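Local coordinates for hypothetical protein (Vibrio cholerae, PDB 2V1L) that is of unknown function, belongs to the DUF2787 family and shares structural homology with the human P32 protein, at residues A[59-64]-A[78-83]; A[74-79]-A[97-102]. All coordinates share one frame; numbering follows the deposited sequence.

Interaction 1: residues A[59-64]-A[78-83]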
ATOM      1  N   PRO A  59       1.548   9.611   2.232  1.00 23.65           N
ATOM      2  CA  PRO A  59       0.283   9.087   1.698  1.00 22.79           C
ATOM      3  C   PRO A  59       0.476   7.699   1.127  1.00 22.83           C
ATOM      4  O   PRO A  59       1.546   7.392   0.649  1.00 22.46           O
ATOM      5  CB  PRO A  59      -0.065  10.053   0.542  1.00 22.60           C
ATOM      6  CG  PRO A  59       0.821  11.187   0.702  1.00 23.11           C
ATOM      7  CD  PRO A  59       2.024  10.796   1.490  1.00 22.78           C
ATOM      8  N   VAL A  60      -0.564   6.875   1.150  1.00 22.19           N
ATOM      9  CA  VAL A  60      -0.480   5.548   0.604  1.00 22.28           C
ATOM     10  C   VAL A  60      -1.681   5.345  -0.294  1.00 23.48           C
ATOM     11  O   VAL A  60      -2.785   5.751   0.050  1.00 23.11           O
ATOM     12  CB  VAL A  60      -0.464   4.475   1.714  1.00 22.06           C
ATOM     13  CG1 VAL A  60      -0.658   3.139   1.154  1.00 20.58           C
ATOM     14  CG2 VAL A  60       0.844   4.540   2.554  1.00 21.32           C
ATOM     15  N   GLU A  61      -1.446   4.707  -1.442  1.00 25.20           N
ATOM     16  CA  GLU A  61      -2.488   4.252  -2.362  1.00 26.73           C
ATOM     17  C   GLU A  61      -2.432   2.745  -2.567  1.00 27.74           C
ATOM     18  O   GLU A  61      -1.361   2.176  -2.803  1.00 28.19           O
ATOM     19  CB  GLU A  61      -2.358   4.978  -3.718  1.00 26.58           C
ATOM     20  CG  GLU A  61      -3.454   4.619  -4.710  1.00 26.96           C
ATOM     21  CD  GLU A  61      -3.397   5.429  -5.998  1.00 29.07           C
ATOM     22  OE1 GLU A  61      -3.428   6.676  -5.931  1.00 30.13           O
ATOM     23  OE2 GLU A  61      -3.349   4.800  -7.089  1.00 34.67           O
ATOM     24  N   ILE A  62      -3.589   2.098  -2.478  1.00 28.91           N
ATOM     25  CA  ILE A  62      -3.698   0.677  -2.718  1.00 31.57           C
ATOM     26  C   ILE A  62      -4.798   0.409  -3.750  1.00 33.00           C
ATOM     27  O   ILE A  62      -5.884   0.966  -3.644  1.00 33.82           O
ATOM     28  CB  ILE A  62      -3.994  -0.119  -1.411  1.00 31.27           C
ATOM     29  CG1 ILE A  62      -2.887   0.118  -0.375  1.00 32.16           C
ATOM     30  CG2 ILE A  62      -4.153  -1.620  -1.745  1.00 30.94           C
ATOM     31  CD1 ILE A  62      -3.307  -0.026   1.105  1.00 31.95           C
ATOM     32  N   ALA A  63      -4.513  -0.453  -4.730  1.00 34.73           N
ATOM     33  CA  ALA A  63      -5.485  -0.790  -5.774  1.00 36.43           C
ATOM     34  C   ALA A  63      -5.882  -2.242  -5.810  1.00 37.74           C
ATOM     35  O   ALA A  63      -5.047  -3.158  -5.794  1.00 37.54           O
ATOM     36  CB  ALA A  63      -4.989  -0.362  -7.151  1.00 36.23           C
ATOM     37  N   LEU A  64      -7.185  -2.439  -5.912  1.00 40.15           N
ATOM     38  CA  LEU A  64      -7.765  -3.768  -5.898  1.00 43.00           C
ATOM     39  C   LEU A  64      -8.758  -3.873  -7.040  1.00 44.83           C
ATOM     40  O   LEU A  64      -9.453  -2.909  -7.361  1.00 45.28           O
ATOM     41  CB  LEU A  64      -8.500  -4.002  -4.563  1.00 42.70           C
ATOM     42  CG  LEU A  64      -7.830  -3.667  -3.224  1.00 42.22           C
ATOM     43  CD1 LEU A  64      -8.871  -3.584  -2.128  1.00 42.09           C
ATOM     44  CD2 LEU A  64      -6.807  -4.706  -2.863  1.00 40.79           C
ATOM     45  N   THR A  78       1.382   1.683  -3.201  1.00 23.08           N
ATOM     46  CA  THR A  78       2.323   2.781  -3.339  1.00 22.01           C
ATOM     47  C   THR A  78       2.302   3.715  -2.141  1.00 22.99           C
ATOM     48  O   THR A  78       1.231   4.149  -1.691  1.00 22.78           O
ATOM     49  CB  THR A  78       2.026   3.613  -4.617  1.00 22.81           C
ATOM     50  OG1 THR A  78       1.892   2.722  -5.733  1.00 21.33           O
ATOM     51  CG2 THR A  78       3.171   4.585  -4.934  1.00 22.79           C
ATOM     52  N   ASP A  79       3.510   4.027  -1.666  1.00 22.18           N
ATOM     53  CA  ASP A  79       3.815   4.983  -0.614  1.00 23.89           C
ATOM     54  C   ASP A  79       4.510   6.158  -1.317  1.00 24.87           C
ATOM     55  O   ASP A  79       5.455   5.948  -2.103  1.00 24.79           O
ATOM     56  CB  ASP A  79       4.768   4.299   0.394  1.00 23.86           C
ATOM     57  CG  ASP A  79       5.338   5.236   1.421  1.00 23.77           C
ATOM     58  OD1 ASP A  79       5.914   6.272   1.068  1.00 24.91           O
ATOM     59  OD2 ASP A  79       5.236   4.918   2.610  1.00 26.21           O
ATOM     60  N   PHE A  80       4.028   7.374  -1.073  1.00 25.29           N
ATOM     61  CA  PHE A  80       4.560   8.563  -1.753  1.00 26.41           C
ATOM     62  C   PHE A  80       5.224   9.446  -0.732  1.00 27.98           C
ATOM     63  O   PHE A  80       4.837   9.435   0.432  1.00 27.43           O
ATOM     64  CB  PHE A  80       3.462   9.396  -2.405  1.00 25.67           C
ATOM     65  CG  PHE A  80       2.595   8.643  -3.369  1.00 26.66           C
ATOM     66  CD1 PHE A  80       2.836   8.707  -4.730  1.00 26.05           C
ATOM     67  CD2 PHE A  80       1.490   7.902  -2.909  1.00 25.92           C
ATOM     68  CE1 PHE A  80       2.011   8.035  -5.611  1.00 26.24           C
ATOM     69  CE2 PHE A  80       0.669   7.240  -3.774  1.00 24.60           C
ATOM     70  CZ  PHE A  80       0.922   7.290  -5.124  1.00 26.00           C
ATOM     71  N   ALA A  81       6.218  10.217  -1.175  1.00 29.15           N
ATOM     72  CA  ALA A  81       6.884  11.182  -0.330  1.00 31.08           C
ATOM     73  C   ALA A  81       7.381  12.362  -1.161  1.00 32.32           C
ATOM     74  O   ALA A  81       7.562  12.251  -2.366  1.00 30.63           O
ATOM     75  CB  ALA A  81       8.049  10.530   0.429  1.00 30.69           C
ATOM     76  N   TYR A  82       7.598  13.487  -0.485  1.00 34.67           N
ATOM     77  CA  TYR A  82       8.198  14.672  -1.095  1.00 36.95           C
ATOM     78  C   TYR A  82       9.686  14.462  -1.276  1.00 38.67           C
ATOM     79  O   TYR A  82      10.370  13.985  -0.363  1.00 39.74           O
ATOM     80  CB  TYR A  82       7.943  15.916  -0.240  1.00 36.86           C
ATOM     81  CG  TYR A  82       6.526  16.381  -0.331  1.00 36.20           C
ATOM     82  CD1 TYR A  82       6.045  16.960  -1.503  1.00 37.19           C
ATOM     83  CD2 TYR A  82       5.654  16.233   0.743  1.00 35.70           C
ATOM     84  CE1 TYR A  82       4.732  17.385  -1.614  1.00 35.76           C
ATOM     85  CE2 TYR A  82       4.333  16.648   0.650  1.00 36.43           C
ATOM     86  CZ  TYR A  82       3.878  17.227  -0.535  1.00 37.46           C
ATOM     87  OH  TYR A  82       2.570  17.642  -0.645  1.00 38.05           O
ATOM     88  N   VAL A  83      10.176  14.829  -2.459  1.00 40.62           N
ATOM     89  CA  VAL A  83      11.573  14.652  -2.839  1.00 41.82           C
ATOM     90  C   VAL A  83      12.214  15.998  -3.203  1.00 42.44           C
ATOM     91  O   VAL A  83      11.550  16.890  -3.754  1.00 43.23           O
ATOM     92  CB  VAL A  83      11.673  13.653  -4.023  1.00 42.71           C
ATOM     93  CG1 VAL A  83      12.977  13.828  -4.810  1.00 43.21           C
ATOM     94  CG2 VAL A  83      11.482  12.197  -3.522  1.00 42.10           C
TER

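Interaction 2: residues A[74-79]-A[97-102]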
ATOM      1  N   ILE A  74      -5.063  -7.788  -4.949  1.00 42.84           N
ATOM      2  CA  ILE A  74      -4.294  -6.566  -4.690  1.00 39.92           C
ATOM      3  C   ILE A  74      -3.426  -6.263  -5.908  1.00 38.05           C
ATOM      4  O   ILE A  74      -2.590  -7.073  -6.299  1.00 36.96           O
ATOM      5  CB  ILE A  74      -3.451  -6.648  -3.390  1.00 40.28           C
ATOM      6  CG1 ILE A  74      -2.737  -5.325  -3.113  1.00 38.58           C
ATOM      7  CG2 ILE A  74      -2.413  -7.748  -3.473  1.00 41.31           C
ATOM      8  CD1 ILE A  74      -2.461  -5.138  -1.677  1.00 41.88           C
ATOM      9  N   GLU A  75      -3.669  -5.102  -6.513  1.00 36.39           N
ATOM     10  CA  GLU A  75      -2.995  -4.702  -7.759  1.00 35.36           C
ATOM     11  C   GLU A  75      -1.624  -4.088  -7.513  1.00 32.71           C
ATOM     12  O   GLU A  75      -0.629  -4.534  -8.060  1.00 32.99           O
ATOM     13  CB  GLU A  75      -3.866  -3.715  -8.533  1.00 35.83           C
ATOM     14  CG  GLU A  75      -5.260  -4.234  -8.794  1.00 40.46           C
ATOM     15  CD  GLU A  75      -5.311  -5.225  -9.933  1.00 44.67           C
ATOM     16  OE1 GLU A  75      -4.657  -6.293  -9.850  1.00 46.04           O
ATOM     17  OE2 GLU A  75      -6.024  -4.920 -10.917  1.00 48.23           O
ATOM     18  N   TYR A  76      -1.589  -3.043  -6.702  1.00 30.32           N
ATOM     19  CA  TYR A  76      -0.345  -2.459  -6.289  1.00 28.42           C
ATOM     20  C   TYR A  76      -0.499  -1.745  -4.956  1.00 26.96           C
ATOM     21  O   TYR A  76      -1.608  -1.408  -4.552  1.00 27.23           O
ATOM     22  CB  TYR A  76       0.155  -1.468  -7.358  1.00 28.89           C
ATOM     23  CG  TYR A  76      -0.791  -0.316  -7.634  1.00 27.49           C
ATOM     24  CD1 TYR A  76      -1.601  -0.322  -8.770  1.00 28.61           C
ATOM     25  CD2 TYR A  76      -0.867   0.777  -6.772  1.00 29.58           C
ATOM     26  CE1 TYR A  76      -2.471   0.728  -9.048  1.00 28.05           C
ATOM     27  CE2 TYR A  76      -1.732   1.852  -7.041  1.00 30.35           C
ATOM     28  CZ  TYR A  76      -2.531   1.809  -8.187  1.00 29.97           C
ATOM     29  OH  TYR A  76      -3.401   2.837  -8.459  1.00 29.69           O
ATOM     30  N   ILE A  77       0.626  -1.492  -4.299  1.00 25.03           N
ATOM     31  CA  ILE A  77       0.661  -0.645  -3.109  1.00 23.90           C
ATOM     32  C   ILE A  77       1.736   0.400  -3.334  1.00 23.35           C
ATOM     33  O   ILE A  77       2.868   0.035  -3.617  1.00 22.36           O
ATOM     34  CB  ILE A  77       1.017  -1.472  -1.823  1.00 23.19           C
ATOM     35  CG1 ILE A  77      -0.017  -2.562  -1.581  1.00 24.07           C
ATOM     36  CG2 ILE A  77       1.118  -0.550  -0.590  1.00 21.79           C
ATOM     37  CD1 ILE A  77       0.361  -3.529  -0.445  1.00 24.19           C
ATOM     38  N   THR A  78       1.382   1.683  -3.201  1.00 23.08           N
ATOM     39  CA  THR A  78       2.323   2.781  -3.339  1.00 22.01           C
ATOM     40  C   THR A  78       2.302   3.715  -2.141  1.00 22.99           C
ATOM     41  O   THR A  78       1.231   4.149  -1.691  1.00 22.78           O
ATOM     42  CB  THR A  78       2.026   3.613  -4.617  1.00 22.81           C
ATOM     43  OG1 THR A  78       1.892   2.722  -5.733  1.00 21.33           O
ATOM     44  CG2 THR A  78       3.171   4.585  -4.934  1.00 22.79           C
ATOM     45  N   ASP A  79       3.510   4.027  -1.666  1.00 22.18           N
ATOM     46  CA  ASP A  79       3.815   4.983  -0.614  1.00 23.89           C
ATOM     47  C   ASP A  79       4.510   6.158  -1.317  1.00 24.87           C
ATOM     48  O   ASP A  79       5.455   5.948  -2.103  1.00 24.79           O
ATOM     49  CB  ASP A  79       4.768   4.299   0.394  1.00 23.86           C
ATOM     50  CG  ASP A  79       5.338   5.236   1.421  1.00 23.77           C
ATOM     51  OD1 ASP A  79       5.914   6.272   1.068  1.00 24.91           O
ATOM     52  OD2 ASP A  79       5.236   4.918   2.610  1.00 26.21           O
ATOM     53  N   ASP A  97       4.247  -3.594  -7.018  1.00 25.16           N
ATOM     54  CA  ASP A  97       3.318  -3.714  -8.147  1.00 27.35           C
ATOM     55  C   ASP A  97       3.045  -5.199  -8.406  1.00 27.99           C
ATOM     56  O   ASP A  97       3.883  -5.912  -8.952  1.00 27.30           O
ATOM     57  CB  ASP A  97       3.896  -3.006  -9.388  1.00 27.80           C
ATOM     58  CG  ASP A  97       2.884  -2.903 -10.542  1.00 31.00           C
ATOM     59  OD1 ASP A  97       2.042  -3.812 -10.718  1.00 32.42           O
ATOM     60  OD2 ASP A  97       2.936  -1.904 -11.283  1.00 33.44           O
ATOM     61  N   PHE A  98       1.881  -5.674  -7.968  1.00 30.02           N
ATOM     62  CA  PHE A  98       1.598  -7.110  -8.022  1.00 31.76           C
ATOM     63  C   PHE A  98       1.165  -7.559  -9.440  1.00 33.08           C
ATOM     64  O   PHE A  98       1.547  -8.635  -9.883  1.00 34.04           O
ATOM     65  CB  PHE A  98       0.604  -7.521  -6.900  1.00 31.38           C
ATOM     66  CG  PHE A  98       1.111  -7.192  -5.509  1.00 31.12           C
ATOM     67  CD1 PHE A  98       2.135  -7.926  -4.942  1.00 31.93           C
ATOM     68  CD2 PHE A  98       0.600  -6.117  -4.806  1.00 30.12           C
ATOM     69  CE1 PHE A  98       2.627  -7.611  -3.691  1.00 32.63           C
ATOM     70  CE2 PHE A  98       1.081  -5.797  -3.553  1.00 31.02           C
ATOM     71  CZ  PHE A  98       2.098  -6.541  -2.995  1.00 30.48           C
ATOM     72  N   GLN A  99       0.398  -6.718 -10.131  1.00 34.39           N
ATOM     73  CA  GLN A  99       0.061  -6.901 -11.548  1.00 36.23           C
ATOM     74  C   GLN A  99       1.291  -7.248 -12.379  1.00 36.38           C
ATOM     75  O   GLN A  99       1.267  -8.154 -13.211  1.00 37.27           O
ATOM     76  CB  GLN A  99      -0.538  -5.610 -12.122  1.00 35.89           C
ATOM     77  CG  GLN A  99      -1.945  -5.282 -11.694  1.00 37.56           C
ATOM     78  CD  GLN A  99      -2.453  -3.906 -12.199  1.00 37.86           C
ATOM     79  OE1 GLN A  99      -1.726  -2.893 -12.193  1.00 41.89           O
ATOM     80  NE2 GLN A  99      -3.711  -3.872 -12.616  1.00 39.02           N
ATOM     81  N   ARG A 100       2.379  -6.526 -12.142  1.00 36.43           N
ATOM     82  CA  ARG A 100       3.561  -6.610 -12.982  1.00 35.27           C
ATOM     83  C   ARG A 100       4.667  -7.465 -12.379  1.00 35.08           C
ATOM     84  O   ARG A 100       5.602  -7.895 -13.082  1.00 35.51           O
ATOM     85  CB  ARG A 100       4.085  -5.201 -13.174  1.00 35.76           C
ATOM     86  CG  ARG A 100       4.622  -4.953 -14.502  1.00 34.99           C
ATOM     87  CD  ARG A 100       4.760  -3.479 -14.735  1.00 33.68           C
ATOM     88  NE  ARG A 100       5.774  -3.316 -15.734  1.00 30.65           N
ATOM     89  CZ  ARG A 100       5.964  -2.224 -16.458  1.00 29.53           C
ATOM     90  NH1 ARG A 100       5.202  -1.141 -16.305  1.00 27.44           N
ATOM     91  NH2 ARG A 100       6.931  -2.251 -17.342  1.00 25.22           N
ATOM     92  N   GLY A 101       4.577  -7.716 -11.074  1.00 33.67           N
ATOM     93  CA  GLY A 101       5.602  -8.492 -10.383  1.00 31.95           C
ATOM     94  C   GLY A 101       6.884  -7.739 -10.054  1.00 30.45           C
ATOM     95  O   GLY A 101       7.926  -8.352  -9.894  1.00 30.90           O
ATOM     96  N   ASP A 102       6.812  -6.418  -9.935  1.00 29.76           N
ATOM     97  CA  ASP A 102       7.999  -5.593  -9.612  1.00 29.00           C
ATOM     98  C   ASP A 102       7.807  -4.751  -8.356  1.00 26.89           C
ATOM     99  O   ASP A 102       6.686  -4.391  -8.018  1.00 25.36           O
ATOM    100  CB  ASP A 102       8.310  -4.610 -10.741  1.00 29.74           C
ATOM    101  CG  ASP A 102       8.849  -5.286 -11.996  1.00 33.70           C
ATOM    102  OD1 ASP A 102       9.715  -6.185 -11.919  1.00 36.58           O
ATOM    103  OD2 ASP A 102       8.396  -4.873 -13.074  1.00 38.60           O
TER

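Interaction 1: residues A[59-64]-A[78-83]
F80 lays one edge of its ring against P59 and E61, where strand 60-64 begins. Its CG stands anti to the carbonyl carbon (chi1 -55°), which puts it beside the backbone N and lets the ring edge meet P59 O. From CB, 4.1 Å from P59 O, the side chain runs to CD2, which lies 3.6 Å from that same oxygen. CE2 comes next, 3.8 Å from E61 CB, with that methylene in the plane of the ring. Within its own strand, T78 CG2 sits 3.5 Å above one ring face, offset toward the rim. Three backbone bonds join the segments. F80 N donates to P59 O at 3.0 Å. E61 and T78 bond both ways, E61 N to T78 O at 2.7 Å and T78 N to E61 O at 2.8 Å. V60 and D79 form the non-hydrogen-bonded pair and turn to the other side of the sheet, where W126 of helix 117-135 touches both. The backbone bonds thus hold the hairpin in register and the aromatic edge adds apolar contact on the face of E61 and T78, while polar tips bond beyond the two segments: E61 to Y76, T78 to D95, D79 to H58.

Interaction 2: residues A[74-79]-A[97-102]
E75 O takes two backbone N-H groups from the turn that follows strand 95-97, F98 N at 2.8 Å and Q99 N at 3.2 Å, while Y76 and D97 face each other as an antiparallel non-hydrogen-bonded pair. The two donors approach differently: Q99 N lies in the carbonyl plane on a lone pair with a fairly straight bond (162°), whereas F98 N is tilted out of the plane and its bond is more bent. F98 then sends its side chain across strand 74-79. Its CB passes 3.3 Å from I74 O, and the CD2 and CE2 side of the ring rests against I74 and I77. I74 CG2 reaches CD2 at 3.7 Å, and I77 meets CE2 from the ring edge, with CD1 at 3.9 Å and CG1 in the ring plane. T9 and L11 also touch F98, and I77 packs on helix 117-135. Toward the other side of the strand, E75 bends at chi2 (-78°), and its carboxylate crosses the end of Q99 with the carboxylate and amide planes 58° apart; E75 OE1 lies 3.4 Å from Q99 CG. Inside the turn, D97 OD1 accepts R100 N at 3.1 Å, met from above the carboxylate plane, an Asx motif that ties the start of the turn to its middle. E75 and Y76 together face A63 as a classic beta bulge, and G101 and D102 face D97 as a G1 bulge, with G101 at positive phi: a tight beta hairpin whose turn docks beside a bulged strand.

In the fold
Both interactions use strand 72-82: interaction 1 pairs its later half with strand 60-66, and interaction 2 sets its earlier half against the turn between strands 95-97 and 102-105. The ranges overlap at T78 and D79, which work in interaction 1 alone of the two. Interaction 1 lies deeper, half its touching residues buried and none exposed; interaction 2 reaches further out, to exposed Q99. The first is regular sheet pairing; the second has just two backbone bonds, both to one carbonyl, and relies more on its isoleucine-phenylalanine cluster. They meet directly where the Y76 hydroxyl joins the E61 carboxylate in a probable, unusually short hydrogen bond. Helix 117-135 covers V60, I77 and D79, giving both contacts a common helical backing.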